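Hpy188I (Helicobacter pylori, PDB 3OR3) probably cuts double-stranded DNA at a specific sequence as a type II restriction endonuclease of the GIY-YIG family, using bound metal ions. Local coordinates at residues K80-G85 with Y116-S121. Residues are numbered along the deposited sequence; the frame is centred on the assembly and turned at random.
Sequences KIFKIG and YFVLQS. With nucleotides of chain E.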
loop_
_atom_site.group_PDB
_atom_site.type_symbol
_atom_site.label_atom_id
_atom_site.label_comp_id
_atom_site.label_asym_id
_atom_site.label_seq_id
_atom_site.Cartn_x
_atom_site.Cartn_y
_atom_site.Cartn_z
ATOM N N LYS A 80 3.028 -26.854 0.836
ATOM C CA LYS A 80 2.309 -26.187 -0.290
ATOM C C LYS A 80 2.504 -24.670 -0.228
ATOM O O LYS A 80 2.429 -24.086 0.839
ATOM C CB LYS A 80 0.790 -26.487 -0.259
ATOM C CG LYS A 80 0.375 -27.944 -0.561
ATOM C CD LYS A 80 0.928 -28.379 -1.901
ATOM C CE LYS A 80 0.351 -29.700 -2.376
ATOM N NZ LYS A 80 0.811 -30.027 -3.740
ATOM N N ILE A 81 2.776 -24.049 -1.370
ATOM C CA ILE A 81 2.855 -22.604 -1.436
ATOM C C ILE A 81 1.460 -21.995 -1.381
ATOM O O ILE A 81 0.654 -22.167 -2.301
ATOM C CB ILE A 81 3.596 -22.110 -2.674
ATOM C CG1 ILE A 81 5.058 -22.546 -2.596
ATOM C CG2 ILE A 81 3.501 -20.602 -2.759
ATOM C CD1 ILE A 81 5.856 -22.233 -3.878
ATOM N N PHE A 82 1.183 -21.313 -0.277
ATOM C CA PHE A 82 -0.084 -20.622 -0.085
ATOM C C PHE A 82 -0.059 -19.189 -0.666
ATOM O O PHE A 82 -1.003 -18.743 -1.296
ATOM C CB PHE A 82 -0.426 -20.593 1.404
ATOM C CG PHE A 82 -1.533 -19.652 1.753
ATOM C CD1 PHE A 82 -2.850 -19.973 1.453
ATOM C CD2 PHE A 82 -1.262 -18.422 2.358
ATOM C CE1 PHE A 82 -3.910 -19.076 1.743
ATOM C CE2 PHE A 82 -2.307 -17.527 2.645
ATOM C CZ PHE A 82 -3.624 -17.863 2.360
ATOM N N LYS A 83 1.033 -18.476 -0.447
ATOM C CA LYS A 83 1.136 -17.120 -0.896
ATOM C C LYS A 83 2.593 -16.690 -1.074
ATOM O O LYS A 83 3.478 -17.135 -0.348
ATOM C CB LYS A 83 0.428 -16.172 0.098
ATOM C CG LYS A 83 0.573 -14.706 -0.307
ATOM C CD LYS A 83 -0.394 -13.784 0.428
ATOM C CE LYS A 83 -0.199 -12.321 -0.008
ATOM N NZ LYS A 83 -1.134 -11.394 0.685
ATOM N N ILE A 84 2.797 -15.794 -2.045
ATOM C CA ILE A 84 4.023 -15.027 -2.213
ATOM C C ILE A 84 3.658 -13.544 -2.044
ATOM O O ILE A 84 2.674 -13.062 -2.602
ATOM C CB ILE A 84 4.663 -15.258 -3.587
ATOM C CG1 ILE A 84 5.082 -16.730 -3.746
ATOM C CG2 ILE A 84 5.874 -14.320 -3.778
ATOM C CD1 ILE A 84 5.261 -17.215 -5.204
ATOM N N GLY A 85 4.419 -12.823 -1.240
ATOM C CA GLY A 85 4.203 -11.386 -1.076
ATOM C C GLY A 85 5.476 -10.644 -0.769
ATOM O O GLY A 85 6.530 -11.203 -0.879
ATOM N N TYR A 116 -7.716 -9.644 5.835
ATOM C CA TYR A 116 -8.885 -10.436 6.219
ATOM C C TYR A 116 -8.889 -11.835 5.594
ATOM O O TYR A 116 -8.965 -12.838 6.307
ATOM C CB TYR A 116 -10.159 -9.704 5.843
ATOM C CG TYR A 116 -11.394 -10.517 6.000
ATOM C CD1 TYR A 116 -11.898 -10.812 7.250
ATOM C CD2 TYR A 116 -12.090 -10.988 4.880
ATOM C CE1 TYR A 116 -13.070 -11.563 7.406
ATOM C CE2 TYR A 116 -13.257 -11.734 5.031
ATOM C CZ TYR A 116 -13.726 -12.029 6.285
ATOM O OH TYR A 116 -14.889 -12.757 6.431
ATOM N N PHE A 117 -8.762 -11.904 4.281
ATOM C CA PHE A 117 -8.731 -13.190 3.606
ATOM C C PHE A 117 -7.583 -14.106 4.150
ATOM O O PHE A 117 -7.804 -15.293 4.480
ATOM C CB PHE A 117 -8.656 -13.000 2.072
ATOM C CG PHE A 117 -8.159 -14.203 1.368
ATOM C CD1 PHE A 117 -8.991 -15.297 1.181
ATOM C CD2 PHE A 117 -6.828 -14.289 0.969
ATOM C CE1 PHE A 117 -8.511 -16.470 0.560
ATOM C CE2 PHE A 117 -6.357 -15.445 0.376
ATOM C CZ PHE A 117 -7.196 -16.531 0.177
ATOM N N VAL A 118 -6.384 -13.554 4.290
ATOM C CA VAL A 118 -5.263 -14.353 4.721
ATOM C C VAL A 118 -5.356 -14.743 6.194
ATOM O O VAL A 118 -5.211 -15.919 6.524
ATOM C CB VAL A 118 -3.921 -13.692 4.408
ATOM C CG1 VAL A 118 -2.782 -14.468 5.037
ATOM C CG2 VAL A 118 -3.706 -13.573 2.840
ATOM N N LEU A 119 -5.645 -13.796 7.085
ATOM C CA LEU A 119 -5.708 -14.144 8.488
ATOM C C LEU A 119 -6.781 -15.208 8.719
ATOM O O LEU A 119 -6.545 -16.180 9.425
ATOM C CB LEU A 119 -5.996 -12.949 9.382
ATOM C CG LEU A 119 -6.025 -13.244 10.900
ATOM C CD1 LEU A 119 -4.664 -13.754 11.462
ATOM C CD2 LEU A 119 -6.478 -12.041 11.716
ATOM N N GLN A 120 -7.963 -14.987 8.170
ATOM C CA GLN A 120 -9.091 -15.894 8.426
ATOM C C GLN A 120 -8.844 -17.274 7.835
ATOM O O GLN A 120 -9.174 -18.307 8.483
ATOM C CB GLN A 120 -10.400 -15.313 7.904
ATOM C CG GLN A 120 -10.904 -14.060 8.642
ATOM C CD GLN A 120 -10.905 -14.214 10.141
ATOM O OE1 GLN A 120 -11.402 -15.224 10.675
ATOM N NE2 GLN A 120 -10.345 -13.220 10.846
ATOM N N SER A 121 -8.225 -17.304 6.648
ATOM C CA SER A 121 -7.833 -18.581 6.012
ATOM C C SER A 121 -6.805 -19.342 6.836
ATOM O O SER A 121 -6.933 -20.537 7.072
ATOM C CB SER A 121 -7.308 -18.344 4.584
ATOM O OG SER A 121 -8.354 -17.839 3.737
ATOM O OP3 DG E 1 2.595 -8.952 1.622
ATOM P P DG E 1 1.442 -8.490 0.752
ATOM O OP1 DG E 1 1.755 -8.571 -0.739
ATOM O OP2 DG E 1 0.122 -9.133 1.147
ATOM O "O5'" DG E 1 1.233 -6.901 1.047
ATOM C "C5'" DG E 1 1.764 -5.921 0.135
ATOM C "C4'" DG E 1 1.776 -4.565 0.790
ATOM O "O4'" DG E 1 0.400 -4.229 1.108
ATOM C "C3'" DG E 1 2.547 -4.499 2.116
ATOM O "O3'" DG E 1 3.246 -3.252 2.191
ATOM C "C2'" DG E 1 1.433 -4.487 3.141
ATOM C "C1'" DG E 1 0.419 -3.655 2.388
ATOM N N9 DG E 1 -0.929 -3.662 2.940
ATOM C C8 DG E 1 -1.836 -4.697 2.967
ATOM N N7 DG E 1 -2.915 -4.413 3.646
ATOM C C5 DG E 1 -2.718 -3.102 4.062
ATOM C C6 DG E 1 -3.539 -2.255 4.847
ATOM O O6 DG E 1 -4.603 -2.525 5.408
ATOM N N1 DG E 1 -2.985 -0.980 4.978
ATOM C C2 DG E 1 -1.781 -0.588 4.451
ATOM N N2 DG E 1 -1.417 0.693 4.658
ATOM N N3 DG E 1 -0.986 -1.387 3.762
ATOM C C4 DG E 1 -1.518 -2.617 3.604
#
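The ring of F82 reaches from strand 80-87 into the flank of helix 113-125, where V118 meets it at the edge, near the ring plane, with V118 CG1 3.9 Å from F82 CE2. A chi1 of 167° swings the ring clear of its own backbone N and sends its far end to the helix. There F82 CZ is 4.2 Å from F117 CE2, with S121 CB touching close by. The two phenylalanines come from opposite directions and meet through these ring carbons. S121 keeps its polar end turned into the helix: S121 OG donates a 2.7 Å hydrogen bond to F117 O, tilted from the carbonyl plane, while S121 N takes the same oxygen from the other face. OG is also hydrogen-bonded to L20 N.

K83 leaves the strand next to F82 and faces the same helix, because both residues pair with F75 in a classic beta bulge. With every torsion near 180°, its chain is fully stretched and crosses V118 at about a right angle, K83 CD lying 4.1 Å from V118 CG2. K83 NZ passes that methyl and donates a hydrogen bond of 2.6 Å to OP2 of the 5'-phosphate of DG1 of chain E; Y98 OH is a second partner. V118 thus serves both: CG1 lies against F82, and CG2 against the K83 chain as well as near F82 CE2.

A calcium ion lies about 6 Å from the K83 side chain, and H86, a calcium ligand, follows on the same strand. K83, I84 and G85 stand where the family's YIG sequence would lie, so a lysine holding a DNA phosphate near the metal is consistent with a GIY-YIG nuclease active site.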